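Local coordinates for hypothetical protein (PDB 2OBN) that is of unknown function but joins a Rossmann-like domain to a P-loop domain, a combination consistent with nucleotide binding, at residues I12-H15 / E16-G20; W175-L179 / R180-S184; A205-V208 / D209-A212. The protein carries 2 engineered substitutions. One frame throughout, in Å; residues are numbered along the deposited sequence.

Followed from the N terminus, the three contacts come one after another, none nesting in or crossing another, and each is a local closure of continuous chain. Contact 1 turns the chain where strand 10-13 of the first parallel sheet gives way to the loop before helix 24-32. Contact 2 ends helix 166-179 and steers the chain into strand 184-187, an outermost strand, within this chain, of the second parallel sheet. Contact 3 forms the start of helix 208-222, where the second subunit packs. Their centres lie about 30 to 33 Å apart. One protein thus offers three separate solutions to redirecting the backbone: a tight turn, a helix C-terminus and a helix N-terminus.

Contact 1. Residues I12-H15 / E16-G20; sequences ILLH and EGTTG
L14 and G17 close a tight turn: G17 N donates to L14 O at 3.1 Å, with an N-H...O angle of 155°, and the donor stands well above the plane of the carbonyl. H15 has the angles usual at the second position of such a turn, and E16 has positive phi (70°); together they make the L14-G17 unit a type II beta turn, with E16 in the position that glycine often takes. A water donates both to H15 O and to E16 OE1, at 2.7 and 3.0 Å, tying the glutamate's head back to the backbone that precedes it.

The turn follows the first strand of a Rossmann-like sheet, in the place where dinucleotide-binding relatives carry their cofactor loop; whether it does so here is not established. D42, just beyond the neighbouring strand 37-41, takes two hydrogen bonds from the loop, receiving E16 N at OD1 and T18 OG1 at OD2.

L14 and T18 meet roughly at right angles. With CG anti to the backbone N (chi1 -163°), the leucine branch reaches across to the threonine, where CG and CD2 each lie 3.6 Å from T18 OG1, so the hydroxyl faces hydrocarbon while its polar partner is D42. The other methyl, L14 CD1, rests 3.9 Å from G17 C, and a CB on G17 would press tightly against that methyl. L14 also packs on V40 and L30. The imidazole of H15 is directed elsewhere and is fixed at both nitrogens, ND1 by the backbone NH of R43 and NE2 by the carboxylate of E95.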
# COMPACT_ATOMS: atom_id res chain seq x y z
N ILE B 12 15.76 -22.29 -14.64
CA ILE B 12 15.70 -21.17 -13.70
C ILE B 12 17.01 -20.40 -13.74
O ILE B 12 18.08 -20.97 -13.52
CB ILE B 12 15.46 -21.65 -12.26
CG1 ILE B 12 14.20 -22.51 -12.19
CG2 ILE B 12 15.36 -20.44 -11.30
CD1 ILE B 12 13.93 -23.03 -10.83
N LEU B 13 16.92 -19.10 -14.06
CA LEU B 13 18.09 -18.22 -14.05
C LEU B 13 18.36 -18.01 -12.57
O LEU B 13 17.51 -17.44 -11.87
CB LEU B 13 17.81 -16.89 -14.75
CG LEU B 13 19.02 -15.95 -14.91
CD1 LEU B 13 20.03 -16.55 -15.90
CD2 LEU B 13 18.59 -14.56 -15.36
N LEU B 14 19.50 -18.48 -12.08
CA LEU B 14 19.77 -18.42 -10.65
C LEU B 14 21.24 -18.12 -10.33
O LEU B 14 21.75 -18.61 -9.32
CB LEU B 14 19.31 -19.75 -10.01
CG LEU B 14 19.08 -19.94 -8.49
CD1 LEU B 14 18.22 -18.86 -7.84
CD2 LEU B 14 18.45 -21.30 -8.24
N HIS B 15 21.89 -17.28 -11.15
CA HIS B 15 23.30 -16.91 -10.95
C HIS B 15 23.51 -16.25 -9.60
O HIS B 15 22.89 -15.22 -9.32
CB HIS B 15 23.83 -15.93 -12.01
CG HIS B 15 23.89 -16.49 -13.39
ND1 HIS B 15 24.76 -17.50 -13.74
CD2 HIS B 15 23.23 -16.16 -14.52
CE1 HIS B 15 24.61 -17.78 -15.02
NE2 HIS B 15 23.68 -16.98 -15.51
N GLU B 16 24.41 -16.83 -8.80
CA GLU B 16 24.74 -16.33 -7.44
C GLU B 16 23.64 -16.51 -6.39
O GLU B 16 23.86 -16.19 -5.23
CB GLU B 16 25.17 -14.86 -7.46
CG GLU B 16 26.29 -14.56 -8.43
CD GLU B 16 26.81 -13.13 -8.31
OE1 GLU B 16 25.99 -12.18 -8.31
OE2 GLU B 16 28.06 -12.98 -8.22
N GLY B 17 22.47 -17.03 -6.77
CA GLY B 17 21.38 -17.23 -5.84
C GLY B 17 21.18 -18.64 -5.30
O GLY B 17 20.37 -18.81 -4.39
N THR B 18 21.86 -19.65 -5.84
CA THR B 18 21.65 -21.01 -5.34
C THR B 18 22.13 -21.13 -3.90
O THR B 18 21.40 -21.65 -3.06
CB THR B 18 22.31 -22.11 -6.20
OG1 THR B 18 21.98 -21.92 -7.59
CG2 THR B 18 21.83 -23.50 -5.76
N THR B 19 23.34 -20.66 -3.63
CA THR B 19 23.92 -20.67 -2.28
C THR B 19 24.11 -19.26 -1.70
O THR B 19 24.58 -19.13 -0.56
CB THR B 19 25.29 -21.40 -2.23
OG1 THR B 19 26.21 -20.76 -3.13
CG2 THR B 19 25.12 -22.85 -2.61
N GLY B 20 23.77 -18.24 -2.47
CA GLY B 20 23.90 -16.86 -2.02
C GLY B 20 22.62 -16.38 -1.38
O GLY B 20 21.84 -17.19 -0.87
O HOH W 1 23.71 -12.79 -10.16

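Contact 2. Residues W175-L179 / R180-S184; sequences WAAKL and RGWRS
The indole of W182 meets the end of the helix with its edge: A177 O lies in the ring plane, 3.6 Å from CE3, and A177 CA comes next to the same carbon. CG, anti to the carbonyl carbon (chi1 -82°), brings the indole back to the helix end, and chi2 turns its edge to the oxygen. The other flat group, the guanidinium of R180, is carried away from the helix end by a bend at chi3 and forms salt bridges with D340 and D344 of helix 340-347; its aliphatic part stays behind, with CG 3.6 Å from A176 O.

The helix ends in a Schellman motif running from A177 to W182. W182 N reaches back to A177 O at 3.0 Å, while G181 N donates to K178 O at 3.2 Å from well above the carbonyl plane. G181 is the C-prime residue, with phi 97°; at such angles a CB would jam against the preceding carbonyl oxygen. R180 N still makes a helical bond to A176 O, and a water donates to both K178 O and W182 O. The helix belongs to a beta-alpha-beta crossover of the P-loop domain, leading from strand 153-159 to strand 184-187 with strand 228-231 lying between them in the sheet.

The apolar contact within the motif joins W182 CB to A177 CB, 4.3 Å apart, and the indole continues to M347 and D227. Replacing W182 by an alanine keeps CB near A177 but removes the indole, which would probably open a gap beside M347 and strip the ring edge from A177 O. Where the strand starts, S184 CB and OG each approach A177 CB to 3.9 Å, the hydroxyl being hydrogen-bonded to H174 ND1 and weakly to H230 NE2.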
# COMPACT_ATOMS: atom_id res chain seq x y z
N TRP B 175 -1.92 -27.92 3.07
CA TRP B 175 -1.76 -29.35 2.85
C TRP B 175 -2.33 -30.17 4.02
O TRP B 175 -2.90 -31.24 3.79
CB TRP B 175 -0.31 -29.71 2.55
CG TRP B 175 0.19 -29.05 1.30
CD1 TRP B 175 -0.50 -28.88 0.14
CD2 TRP B 175 1.50 -28.54 1.07
NE1 TRP B 175 0.28 -28.26 -0.79
CE2 TRP B 175 1.52 -28.05 -0.25
CE3 TRP B 175 2.66 -28.45 1.84
CZ2 TRP B 175 2.65 -27.46 -0.82
CZ3 TRP B 175 3.78 -27.88 1.28
CH2 TRP B 175 3.77 -27.39 -0.04
N ALA B 176 -2.22 -29.66 5.24
CA ALA B 176 -2.76 -30.35 6.43
C ALA B 176 -4.28 -30.35 6.42
O ALA B 176 -4.89 -31.37 6.73
CB ALA B 176 -2.26 -29.71 7.71
N ALA B 177 -4.88 -29.22 6.07
CA ALA B 177 -6.35 -29.14 5.97
C ALA B 177 -6.88 -30.07 4.88
O ALA B 177 -7.95 -30.68 5.05
CB ALA B 177 -6.78 -27.73 5.70
N LYS B 178 -6.16 -30.17 3.76
CA LYS B 178 -6.55 -31.05 2.65
C LYS B 178 -6.46 -32.52 3.06
O LYS B 178 -7.33 -33.35 2.72
CB LYS B 178 -5.64 -30.82 1.43
CG LYS B 178 -6.09 -31.61 0.20
CD LYS B 178 -5.21 -31.41 -1.03
CE LYS B 178 -5.78 -32.26 -2.18
NZ LYS B 178 -4.98 -32.23 -3.44
N LEU B 179 -5.39 -32.85 3.78
CA LEU B 179 -5.15 -34.21 4.23
C LEU B 179 -6.26 -34.69 5.15
O LEU B 179 -6.64 -35.87 5.13
CB LEU B 179 -3.78 -34.31 4.94
CG LEU B 179 -3.31 -35.71 5.34
CD1 LEU B 179 -3.06 -36.61 4.14
CD2 LEU B 179 -2.04 -35.59 6.13
N ARG B 180 -6.79 -33.75 5.93
CA ARG B 180 -7.84 -34.07 6.89
C ARG B 180 -9.26 -33.97 6.37
O ARG B 180 -10.20 -34.11 7.14
CB ARG B 180 -7.60 -33.29 8.18
CG ARG B 180 -6.39 -33.87 8.91
CD ARG B 180 -5.90 -32.99 10.00
NE ARG B 180 -6.90 -32.73 11.02
CZ ARG B 180 -6.71 -31.92 12.05
NH1 ARG B 180 -5.54 -31.29 12.22
NH2 ARG B 180 -7.68 -31.74 12.93
N GLY B 181 -9.41 -33.73 5.06
CA GLY B 181 -10.72 -33.75 4.42
C GLY B 181 -11.45 -32.46 4.20
O GLY B 181 -12.59 -32.48 3.76
N TRP B 182 -10.81 -31.35 4.51
CA TRP B 182 -11.40 -30.05 4.27
C TRP B 182 -11.16 -29.62 2.82
O TRP B 182 -10.14 -29.96 2.21
CB TRP B 182 -10.82 -28.99 5.20
CG TRP B 182 -11.44 -28.95 6.56
CD1 TRP B 182 -12.66 -28.47 6.87
CD2 TRP B 182 -10.84 -29.35 7.79
NE1 TRP B 182 -12.89 -28.56 8.22
CE2 TRP B 182 -11.78 -29.10 8.81
CE3 TRP B 182 -9.61 -29.89 8.14
CZ2 TRP B 182 -11.53 -29.39 10.16
CZ3 TRP B 182 -9.35 -30.17 9.48
CH2 TRP B 182 -10.31 -29.92 10.47
N ARG B 183 -12.13 -28.89 2.27
CA ARG B 183 -11.96 -28.27 0.96
C ARG B 183 -11.14 -27.02 1.24
O ARG B 183 -11.68 -26.04 1.75
CB ARG B 183 -13.30 -27.92 0.35
CG ARG B 183 -14.11 -29.15 -0.07
CD ARG B 183 -15.42 -28.73 -0.69
NE ARG B 183 -15.13 -27.66 -1.65
CZ ARG B 183 -14.75 -27.85 -2.91
NH1 ARG B 183 -14.68 -29.07 -3.44
NH2 ARG B 183 -14.48 -26.80 -3.68
N SER B 184 -9.85 -27.08 0.93
CA SER B 184 -8.88 -26.03 1.22
C SER B 184 -8.30 -25.38 -0.03
O SER B 184 -8.08 -26.06 -1.05
CB SER B 184 -7.73 -26.64 2.05
OG SER B 184 -6.75 -25.69 2.43
O HOH W 2 -9.33 -32.53 1.36

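Contact 3. Residues A205-V208 / D209-A212; sequences AVRV and DFAA
The first turn of helix 208-222, in the P-loop domain, packs against the second subunit; within it F210 and A211 reach back to the carbonyls of R207 and V208. Two bonds, each from residue i+3 back to residue i, lie in this turn: F210 N to R207 O at 3.0 Å and, straighter, A211 N to V208 O at 3.2 Å with an N-H...O angle of 164°. In both the donor stands above the carbonyl plane.

R207 and F210 run side by side and point the same way. The phenyl carbon CE2 sits over the centre of one guanidinium face, 3.7 Å from R207 CZ, but the two planes are 55° apart, so the groups do not stack flat. A bend of the arginine chain at chi3 puts the guanidinium there and a salt bridge from NH2 to E136 holds it; NH1 bonds to a tetraethylene glycol molecule, probably from the crystallisation liquor. F210 also meets the ring of H111 of the second subunit obliquely, and D209 CB lies toward the rim of one of its faces. D209 OD2 accepts a hydrogen bond from H111 NE2 of that subunit, while V208 and A211 pack against A211 and V208 of it, a reciprocal pairing that makes this helix start part of the dimer interface.

From the loop before the helix, V206 puts CG1 anti to its backbone nitrogen (chi1 177°), which brings the methyl against the new helix, 3.7 Å from both F210 C and A211 N. The same methyl is 4.1 Å from F210 CB. V208 O is also 3.5 Å from A211 CB, and a water that accepts from A212 N at 3.0 Å lies close to this carbonyl oxygen.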
# COMPACT_ATOMS: atom_id res chain seq x y z
N ALA B 205 3.27 -4.89 -5.95
CA ALA B 205 3.31 -4.12 -7.19
C ALA B 205 1.96 -3.46 -7.49
O ALA B 205 1.81 -2.82 -8.54
CB ALA B 205 3.70 -5.02 -8.33
N VAL B 206 0.96 -3.65 -6.62
CA VAL B 206 -0.35 -3.02 -6.81
C VAL B 206 -0.30 -1.60 -6.23
O VAL B 206 0.36 -1.35 -5.20
CB VAL B 206 -1.48 -3.82 -6.13
CG1 VAL B 206 -2.84 -3.10 -6.27
CG2 VAL B 206 -1.58 -5.23 -6.73
N ARG B 207 -1.00 -0.66 -6.88
CA ARG B 207 -1.05 0.72 -6.37
C ARG B 207 -1.77 0.72 -5.03
O ARG B 207 -2.71 -0.06 -4.83
CB ARG B 207 -1.78 1.64 -7.36
CG ARG B 207 -1.01 1.92 -8.64
CD ARG B 207 -1.89 2.56 -9.68
NE ARG B 207 -2.82 1.61 -10.29
CZ ARG B 207 -3.69 1.89 -11.25
NH1 ARG B 207 -3.81 3.12 -11.73
NH2 ARG B 207 -4.48 0.94 -11.74
N VAL B 208 -1.34 1.61 -4.14
CA VAL B 208 -1.88 1.70 -2.78
C VAL B 208 -3.42 1.73 -2.73
O VAL B 208 -4.03 0.94 -2.01
CB VAL B 208 -1.23 2.89 -2.01
CG1 VAL B 208 -2.03 3.31 -0.78
CG2 VAL B 208 0.19 2.54 -1.61
N ASP B 209 -4.01 2.59 -3.54
CA ASP B 209 -5.47 2.78 -3.60
C ASP B 209 -6.24 1.47 -3.86
O ASP B 209 -7.35 1.28 -3.35
CB ASP B 209 -5.81 3.75 -4.75
CG ASP B 209 -6.90 4.75 -4.41
OD1 ASP B 209 -7.31 4.87 -3.24
OD2 ASP B 209 -7.30 5.50 -5.33
N PHE B 210 -5.65 0.58 -4.66
CA PHE B 210 -6.33 -0.66 -5.06
C PHE B 210 -5.83 -1.93 -4.39
O PHE B 210 -6.32 -3.03 -4.70
CB PHE B 210 -6.22 -0.80 -6.57
CG PHE B 210 -6.79 0.37 -7.33
CD1 PHE B 210 -8.15 0.64 -7.29
CD2 PHE B 210 -5.97 1.18 -8.10
CE1 PHE B 210 -8.70 1.70 -7.99
CE2 PHE B 210 -6.51 2.25 -8.83
CZ PHE B 210 -7.88 2.51 -8.76
N ALA B 211 -4.90 -1.78 -3.45
CA ALA B 211 -4.26 -2.92 -2.79
C ALA B 211 -5.23 -3.81 -2.05
O ALA B 211 -5.24 -5.03 -2.25
CB ALA B 211 -3.12 -2.43 -1.85
N ALA B 212 -6.05 -3.21 -1.18
CA ALA B 212 -7.04 -3.97 -0.42
C ALA B 212 -8.05 -4.61 -1.36
O ALA B 212 -8.48 -5.74 -1.14
CB ALA B 212 -7.75 -3.05 0.58
O HOH W 3 -5.90 -0.34 -0.37